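Local coordinates for protein TRAP dicarboxylate transporter, DctP subunit (Sulfurospirillum deleyianum, PDB 4OVS) that binds succinate and probably delivers it, as a periplasmic solute-binding protein, to a TRAP transporter for uptake into the cell, at residues 26-31 / 57-62; 45-50 / 257-262. All blocks are in the same frame, centred on the assembly; numbering follows the deposited sequence.

Both contacts lie in one domain and share the unit strand 26-31, helix 39-54, strand 59-64. Contact 1 joins its two strands; contact 2 packs another flank of its helix against the long helix 253-289, which arrives more than 200 residues later. Their chemistry differs accordingly: backbone hydrogen bonds dominate 26-31 / 57-62, whereas 45-50 / 257-262 is made mainly by side chains, with no backbone hydrogen bond across it. Each is partly buried. Contact 1 pairs Ile28 and Val30 with Val59 and Val61; contact 2 sets buried Phe47, Ala259 and Met260 beside the partly exposed Arg50-Glu262 salt bridge. They meet at Phe47 and Ala48, Phe47 CE2 lying 4.1 Å from Val30 CG2.

Contact 1: 26-31 / 57-62; sequences YTIKVT and GKVEVI
Tyr26 N binds Lys58 O at 3.1 Å, the first of five backbone hydrogen bonds that pass back and forth between the parallel strands. Tyr26 O receives Glu60 N; Ile28 then gives its N to Glu60 O and takes Ile62 N on its O at 2.8 Å. Val30 N closes the series on Ile62 O. Weaker CA-H contacts add to the same carbonyls: Tyr26 O also meets Val59 CA at 3.3 Å, and Glu60 O meets Thr27 CA at 3.2 Å. Apolar contacts lie on the face carrying Tyr26, Ile28, Val59 and Val61. Ile28 CG1 stands anti to the carbonyl carbon (chi1 -65°), and the extended chain beyond it brings CD1 to 4.0 Å from Val59 CG1. Ile28 CB rests against Val61 CG2, while the other methyl of Val61, CG1, reaches Val30 CG2 at 3.6 Å. Helix 39-54 covers this face, with Val51 touching both Val59 and Val61. Thr27, Lys29, Glu60 and Ile62 lie on the other, more exposed face. Two adjacent parallel strands joined through a helix make a beta-alpha-beta unit, here at the N-terminal start of a periplasmic solute-binding protein fold.

Contact 2: 45-50 / 257-262; sequences DFFAKR and LQAMKE
Glu262 OE1 accepts two hydrogen bonds from Arg50, from NE at 2.8 Å and from NH2 at 3.1 Å, in a side-on salt bridge between two helices packed roughly antiparallel. The axes of the two segments run at 145° to each other and approach to 8.5 Å, joining helix 39-54 of the N-terminal beta-alpha-beta unit to the long helix 253-289. The guanidinium and carboxylate planes are only 20° apart; OE1 receives NH2 on its syn lone pair, while NE meets it on the syn side, 28° out of the carboxylate plane. Bends at chi2 and chi3 turn the Arg50 chain so that its NE edge meets the acid. Gln258 NE2 gives an almost straight bond of 2.7 Å to Glu262 OE2, which probably steadies the carboxylate from within its own helix. Arg50 NH1 has a second acidic partner in Glu53. Beside this charged group the interface turns apolar: Ala259 CB lies 3.8 Å from Phe47 CD1 and 4.1 Å from Arg50 CB. The selenomethionine Met260 makes a Met-aromatic contact through SE, oblique to the Phe47 ring, and Ile86 touches both residues. Its methyl adds a CH-pi contact, CE sitting over one Phe47 face, 3.5 Å from the ring centroid.

Contact 1: 26-31 / 57-62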
ATOM      1  N   TYR A  26      -1.602 -26.500  15.344  1.00 30.57           N
ATOM      2  CA  TYR A  26      -1.991 -25.086  15.412  1.00 26.48           C
ATOM      3  C   TYR A  26      -2.093 -24.498  14.015  1.00 27.33           C
ATOM      4  O   TYR A  26      -1.316 -24.858  13.117  1.00 29.47           O
ATOM      5  CB  TYR A  26      -0.952 -24.267  16.188  1.00 32.56           C
ATOM      6  CG  TYR A  26      -0.670 -24.741  17.621  1.00 31.64           C
ATOM      7  CD1 TYR A  26       0.303 -25.703  17.890  1.00 29.90           C
ATOM      8  CD2 TYR A  26      -1.382 -24.222  18.692  1.00 33.63           C
ATOM      9  CE1 TYR A  26       0.548 -26.131  19.198  1.00 29.05           C
ATOM     10  CE2 TYR A  26      -1.133 -24.652  20.010  1.00 32.08           C
ATOM     11  CZ  TYR A  26      -0.168 -25.601  20.229  1.00 32.44           C
ATOM     12  OH  TYR A  26       0.094 -26.033  21.497  1.00 37.15           O
ATOM     13  N   THR A  27      -3.017 -23.563  13.827  1.00 22.71           N
ATOM     14  CA  THR A  27      -3.182 -22.921  12.542  1.00 25.94           C
ATOM     15  C   THR A  27      -3.166 -21.400  12.724  1.00 24.01           C
ATOM     16  O   THR A  27      -3.587 -20.891  13.752  1.00 24.60           O
ATOM     17  CB  THR A  27      -4.516 -23.344  11.861  1.00 22.11           C
ATOM     18  OG1 THR A  27      -5.600 -23.031  12.732  1.00 28.74           O
ATOM     19  CG2 THR A  27      -4.589 -24.856  11.597  1.00 23.59           C
ATOM     20  N   ILE A  28      -2.718 -20.684  11.697  1.00 23.70           N
ATOM     21  CA  ILE A  28      -2.645 -19.209  11.669  1.00 20.49           C
ATOM     22  C   ILE A  28      -3.292 -18.706  10.356  1.00 21.54           C
ATOM     23  O   ILE A  28      -2.986 -19.242   9.280  1.00 23.12           O
ATOM     24  CB  ILE A  28      -1.153 -18.686  11.689  1.00 22.29           C
ATOM     25  CG1 ILE A  28      -0.457 -19.033  12.998  1.00 21.54           C
ATOM     26  CG2 ILE A  28      -1.103 -17.146  11.500  1.00 27.08           C
ATOM     27  CD1 ILE A  28       1.008 -18.603  13.066  1.00 23.08           C
ATOM     28  N   LYS A  29      -4.141 -17.676  10.447  1.00 23.27           N
ATOM     29  CA  LYS A  29      -4.923 -17.173   9.334  1.00 25.00           C
ATOM     30  C   LYS A  29      -4.398 -15.791   9.032  1.00 22.18           C
ATOM     31  O   LYS A  29      -4.498 -14.886   9.871  1.00 21.34           O
ATOM     32  CB  LYS A  29      -6.418 -17.111   9.699  1.00 24.69           C
ATOM     33  CG  LYS A  29      -6.927 -18.414  10.274  1.00 28.59           C
ATOM     34  CD  LYS A  29      -8.419 -18.554  10.191  1.00 37.80           C
ATOM     35  CE  LYS A  29      -9.150 -17.900  11.340  1.00 40.02           C
ATOM     36  NZ  LYS A  29     -10.636 -18.163  11.218  1.00 43.39           N
ATOM     37  N   VAL A  30      -3.843 -15.654   7.835  1.00 22.15           N
ATOM     38  CA  VAL A  30      -3.381 -14.375   7.284  1.00 21.78           C
ATOM     39  C   VAL A  30      -4.417 -13.839   6.299  1.00 19.42           C
ATOM     40  O   VAL A  30      -4.957 -14.595   5.495  1.00 21.04           O
ATOM     41  CB  VAL A  30      -2.051 -14.521   6.490  1.00 21.25           C
ATOM     42  CG1 VAL A  30      -1.675 -13.194   5.986  1.00 22.25           C
ATOM     43  CG2 VAL A  30      -0.923 -15.082   7.341  1.00 22.16           C
ATOM     44  N   THR A  31      -4.684 -12.536   6.345  1.00 19.71           N
ATOM     45  CA  THR A  31      -5.711 -11.959   5.513  1.00 23.36           C
ATOM     46  C   THR A  31      -5.141 -10.735   4.854  1.00 25.39           C
ATOM     47  O   THR A  31      -4.528  -9.949   5.511  1.00 21.42           O
ATOM     48  CB  THR A  31      -6.964 -11.597   6.340  1.00 26.79           C
ATOM     49  OG1 THR A  31      -7.976 -11.054   5.505  1.00 24.90           O
ATOM     50  CG2 THR A  31      -6.658 -10.565   7.474  1.00 25.05           C
ATOM     51  N   GLY A  57       5.913 -28.810  10.714  1.00 32.49           N
ATOM     52  CA  GLY A  57       4.557 -29.215  10.368  1.00 31.52           C
ATOM     53  C   GLY A  57       3.579 -29.051  11.511  1.00 32.64           C
ATOM     54  O   GLY A  57       2.395 -29.378  11.415  1.00 29.78           O
ATOM     55  N   LYS A  58       4.073 -28.523  12.613  1.00 33.30           N
ATOM     56  CA  LYS A  58       3.284 -28.402  13.816  1.00 31.25           C
ATOM     57  C   LYS A  58       2.317 -27.232  13.653  1.00 29.38           C
ATOM     58  O   LYS A  58       1.194 -27.290  14.145  1.00 26.47           O
ATOM     59  CB  LYS A  58       4.237 -28.166  14.995  1.00 33.11           C
ATOM     60  CG  LYS A  58       3.807 -28.715  16.313  1.00 40.16           C
ATOM     61  CD  LYS A  58       5.045 -28.998  17.171  1.00 36.73           C
ATOM     62  CE  LYS A  58       4.746 -29.856  18.338  1.00 41.12           C
ATOM     63  NZ  LYS A  58       4.795 -31.324  18.082  1.00 43.04           N
ATOM     64  N   VAL A  59       2.786 -26.175  12.988  1.00 28.11           N
ATOM     65  CA  VAL A  59       1.970 -25.014  12.673  1.00 21.13           C
ATOM     66  C   VAL A  59       1.741 -24.896  11.169  1.00 26.46           C
ATOM     67  O   VAL A  59       2.694 -24.986  10.374  1.00 26.15           O
ATOM     68  CB  VAL A  59       2.579 -23.743  13.126  1.00 23.77           C
ATOM     69  CG1 VAL A  59       1.664 -22.588  12.871  1.00 26.36           C
ATOM     70  CG2 VAL A  59       2.935 -23.811  14.608  1.00 29.79           C
ATOM     71  N   GLU A  60       0.476 -24.695  10.795  1.00 20.59           N
ATOM     72  CA  GLU A  60       0.063 -24.505   9.395  1.00 23.43           C
ATOM     73  C   GLU A  60      -0.521 -23.083   9.215  1.00 19.40           C
ATOM     74  O   GLU A  60      -1.423 -22.697   9.926  1.00 26.75           O
ATOM     75  CB  GLU A  60      -0.925 -25.577   8.918  1.00 25.92           C
ATOM     76  CG  GLU A  60      -1.268 -25.392   7.394  1.00 36.40           C
ATOM     77  CD  GLU A  60      -1.865 -26.626   6.656  1.00 42.74           C
ATOM     78  OE1 GLU A  60      -2.576 -27.451   7.276  1.00 38.41           O
ATOM     79  OE2 GLU A  60      -1.602 -26.748   5.425  1.00 41.21           O
ATOM     80  N   VAL A  61       0.048 -22.309   8.301  1.00 18.23           N
ATOM     81  CA  VAL A  61      -0.415 -20.937   8.039  1.00 17.57           C
ATOM     82  C   VAL A  61      -1.246 -20.959   6.735  1.00 22.19           C
ATOM     83  O   VAL A  61      -0.749 -21.443   5.706  1.00 18.59           O
ATOM     84  CB  VAL A  61       0.733 -19.995   7.885  1.00 18.14           C
ATOM     85  CG1 VAL A  61       0.203 -18.543   7.565  1.00 19.68           C
ATOM     86  CG2 VAL A  61       1.664 -20.001   9.137  1.00 20.65           C
ATOM     87  N   ILE A  62      -2.489 -20.501   6.797  1.00 21.95           N
ATOM     88  CA  ILE A  62      -3.363 -20.414   5.617  1.00 20.67           C
ATOM     89  C   ILE A  62      -3.556 -18.925   5.283  1.00 24.72           C
ATOM     90  O   ILE A  62      -3.894 -18.110   6.139  1.00 21.73           O
ATOM     91  CB  ILE A  62      -4.710 -21.093   5.846  1.00 26.19           C
ATOM     92  CG1 ILE A  62      -4.503 -22.574   6.193  1.00 27.56           C
ATOM     93  CG2 ILE A  62      -5.669 -20.927   4.587  1.00 24.38           C
ATOM     94  CD1 ILE A  62      -3.560 -23.323   5.264  1.00 29.77           C
TER

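Contact 2: 45-50 / 257-262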
ATOM      1  N   ASP A  45       2.741 -15.721   1.126  1.00 26.92           N
ATOM      2  CA  ASP A  45       2.847 -17.158   0.817  1.00 23.46           C
ATOM      3  C   ASP A  45       4.209 -17.722   1.223  1.00 17.18           C
ATOM      4  O   ASP A  45       4.318 -18.852   1.724  1.00 20.26           O
ATOM      5  CB  ASP A  45       2.592 -17.424  -0.681  1.00 18.08           C
ATOM      6  CG  ASP A  45       1.099 -17.402  -1.060  1.00 23.39           C
ATOM      7  OD1 ASP A  45       0.220 -17.562  -0.171  1.00 21.97           O
ATOM      8  OD2 ASP A  45       0.840 -17.302  -2.298  1.00 24.52           O
ATOM      9  N   PHE A  46       5.237 -16.919   1.096  1.00 19.28           N
ATOM     10  CA  PHE A  46       6.576 -17.331   1.536  1.00 20.37           C
ATOM     11  C   PHE A  46       6.608 -17.445   3.058  1.00 20.19           C
ATOM     12  O   PHE A  46       7.057 -18.440   3.611  1.00 18.42           O
ATOM     13  CB  PHE A  46       7.616 -16.345   1.009  1.00 19.39           C
ATOM     14  CG  PHE A  46       9.011 -16.761   1.256  1.00 20.20           C
ATOM     15  CD1 PHE A  46       9.648 -16.357   2.401  1.00 21.96           C
ATOM     16  CD2 PHE A  46       9.677 -17.608   0.399  1.00 19.32           C
ATOM     17  CE1 PHE A  46      10.956 -16.741   2.684  1.00 26.46           C
ATOM     18  CE2 PHE A  46      10.988 -18.013   0.694  1.00 21.70           C
ATOM     19  CZ  PHE A  46      11.613 -17.561   1.838  1.00 27.71           C
ATOM     20  N   PHE A  47       6.080 -16.449   3.736  1.00 15.45           N
ATOM     21  CA  PHE A  47       5.885 -16.567   5.213  1.00 16.48           C
ATOM     22  C   PHE A  47       5.211 -17.834   5.584  1.00 24.19           C
ATOM     23  O   PHE A  47       5.700 -18.579   6.427  1.00 20.22           O
ATOM     24  CB  PHE A  47       5.074 -15.417   5.706  1.00 16.36           C
ATOM     25  CG  PHE A  47       4.628 -15.540   7.135  1.00 16.73           C
ATOM     26  CD1 PHE A  47       5.567 -15.483   8.184  1.00 22.53           C
ATOM     27  CD2 PHE A  47       3.288 -15.668   7.457  1.00 15.98           C
ATOM     28  CE1 PHE A  47       5.160 -15.594   9.478  1.00 18.93           C
ATOM     29  CE2 PHE A  47       2.891 -15.744   8.781  1.00 17.31           C
ATOM     30  CZ  PHE A  47       3.821 -15.691   9.783  1.00 16.87           C
ATOM     31  N   ALA A  48       4.106 -18.149   4.903  1.00 19.48           N
ATOM     32  CA  ALA A  48       3.326 -19.315   5.266  1.00 21.34           C
ATOM     33  C   ALA A  48       4.127 -20.599   5.104  1.00 19.84           C
ATOM     34  O   ALA A  48       4.157 -21.474   5.981  1.00 23.04           O
ATOM     35  CB  ALA A  48       2.049 -19.377   4.387  1.00 16.75           C
ATOM     36  N   LYS A  49       4.807 -20.705   3.990  1.00 19.22           N
ATOM     37  CA  LYS A  49       5.656 -21.858   3.728  1.00 18.64           C
ATOM     38  C   LYS A  49       6.775 -22.018   4.782  1.00 25.53           C
ATOM     39  O   LYS A  49       7.059 -23.124   5.243  1.00 21.54           O
ATOM     40  CB  LYS A  49       6.285 -21.684   2.354  1.00 25.90           C
ATOM     41  CG  LYS A  49       7.004 -22.911   1.863  1.00 27.38           C
ATOM     42  CD  LYS A  49       7.819 -22.617   0.579  1.00 32.50           C
ATOM     43  CE  LYS A  49       9.260 -22.176   0.870  1.00 38.84           C
ATOM     44  NZ  LYS A  49      10.177 -22.186  -0.344  1.00 44.00           N
ATOM     45  N   ARG A  50       7.420 -20.918   5.155  1.00 25.14           N
ATOM     46  CA  ARG A  50       8.560 -20.996   6.090  1.00 26.28           C
ATOM     47  C   ARG A  50       8.136 -21.375   7.537  1.00 20.91           C
ATOM     48  O   ARG A  50       8.821 -22.159   8.216  1.00 24.52           O
ATOM     49  CB  ARG A  50       9.343 -19.702   6.074  1.00 22.45           C
ATOM     50  CG  ARG A  50      10.076 -19.458   4.770  1.00 26.75           C
ATOM     51  CD  ARG A  50      11.165 -20.515   4.553  1.00 31.85           C
ATOM     52  NE  ARG A  50      12.232 -20.396   5.538  1.00 25.69           N
ATOM     53  CZ  ARG A  50      12.879 -21.399   6.126  1.00 33.47           C
ATOM     54  NH1 ARG A  50      12.560 -22.669   5.891  1.00 29.64           N
ATOM     55  NH2 ARG A  50      13.842 -21.113   6.997  1.00 27.79           N
ATOM     56  N   LEU A 257       8.509 -15.691  14.170  1.00 22.55           N
ATOM     57  CA  LEU A 257       9.215 -14.436  14.040  1.00 25.04           C
ATOM     58  C   LEU A 257      10.371 -14.563  13.055  1.00 27.82           C
ATOM     59  O   LEU A 257      10.678 -13.615  12.352  1.00 22.03           O
ATOM     60  CB  LEU A 257       9.759 -13.975  15.414  1.00 30.66           C
ATOM     61  CG  LEU A 257       8.696 -13.530  16.432  1.00 28.08           C
ATOM     62  CD1 LEU A 257       9.403 -13.107  17.698  1.00 33.13           C
ATOM     63  CD2 LEU A 257       7.817 -12.394  15.946  1.00 29.74           C
ATOM     64  N   GLN A 258      11.013 -15.719  13.011  1.00 22.70           N
ATOM     65  CA  GLN A 258      12.089 -15.902  12.074  1.00 22.63           C
ATOM     66  C   GLN A 258      11.465 -15.959  10.644  1.00 23.13           C
ATOM     67  O   GLN A 258      11.893 -15.267   9.714  1.00 24.56           O
ATOM     68  CB  GLN A 258      12.897 -17.164  12.411  1.00 23.41           C
ATOM     69  CG  GLN A 258      14.052 -17.352  11.450  1.00 25.99           C
ATOM     70  CD  GLN A 258      14.778 -18.672  11.589  1.00 33.89           C
ATOM     71  OE1 GLN A 258      15.005 -19.183  12.692  1.00 35.62           O
ATOM     72  NE2 GLN A 258      15.183 -19.216  10.455  1.00 38.43           N
ATOM     73  N   ALA A 259      10.406 -16.745  10.508  1.00 21.90           N
ATOM     74  CA  ALA A 259       9.655 -16.826   9.260  1.00 20.05           C
ATOM     75  C   ALA A 259       9.329 -15.442   8.725  1.00 20.76           C
ATOM     76  O   ALA A 259       9.577 -15.146   7.545  1.00 19.60           O
ATOM     77  CB  ALA A 259       8.447 -17.592   9.472  1.00 19.99           C
HETATM   78  N   MSE A 260       8.825 -14.568   9.568  1.00 19.67           N
HETATM   79  CA  MSE A 260       8.474 -13.231   9.104  1.00 19.24           C
HETATM   80  C   MSE A 260       9.666 -12.373   8.686  1.00 23.18           C
HETATM   81  O   MSE A 260       9.578 -11.630   7.685  1.00 18.92           O
HETATM   82  CB  MSE A 260       7.663 -12.468  10.129  1.00 21.01           C
HETATM   83  CG  MSE A 260       7.087 -11.145   9.563  1.00 20.19           C
HETATM   84 SE   MSE A 260       5.862 -11.410   8.043  1.00 37.78          SE
HETATM   85  CE  MSE A 260       4.350 -12.139   9.010  1.00 26.63           C
ATOM     86  N   LYS A 261      10.765 -12.444   9.456  1.00 21.17           N
ATOM     87  CA  LYS A 261      11.999 -11.761   9.089  1.00 24.89           C
ATOM     88  C   LYS A 261      12.473 -12.139   7.662  1.00 21.19           C
ATOM     89  O   LYS A 261      12.768 -11.287   6.836  1.00 22.82           O
ATOM     90  CB  LYS A 261      13.094 -12.075  10.131  1.00 21.89           C
ATOM     91  CG  LYS A 261      14.377 -11.246   9.970  1.00 31.03           C
ATOM     92  CD  LYS A 261      15.514 -11.810  10.865  1.00 39.06           C
ATOM     93  CE  LYS A 261      16.835 -11.037  10.764  1.00 43.58           C
ATOM     94  NZ  LYS A 261      16.787  -9.619  11.291  1.00 45.47           N
ATOM     95  N   GLU A 262      12.567 -13.432   7.413  1.00 24.83           N
ATOM     96  CA  GLU A 262      12.972 -13.941   6.118  1.00 26.05           C
ATOM     97  C   GLU A 262      12.026 -13.475   5.015  1.00 23.69           C
ATOM     98  O   GLU A 262      12.462 -13.077   3.925  1.00 22.10           O
ATOM     99  CB  GLU A 262      13.034 -15.469   6.180  1.00 22.23           C
ATOM    100  CG  GLU A 262      14.085 -15.944   7.078  1.00 29.63           C
ATOM    101  CD  GLU A 262      14.258 -17.455   7.088  1.00 34.05           C
ATOM    102  OE1 GLU A 262      13.810 -18.124   6.129  1.00 30.22           O
ATOM    103  OE2 GLU A 262      14.868 -17.963   8.046  1.00 33.93           O
TER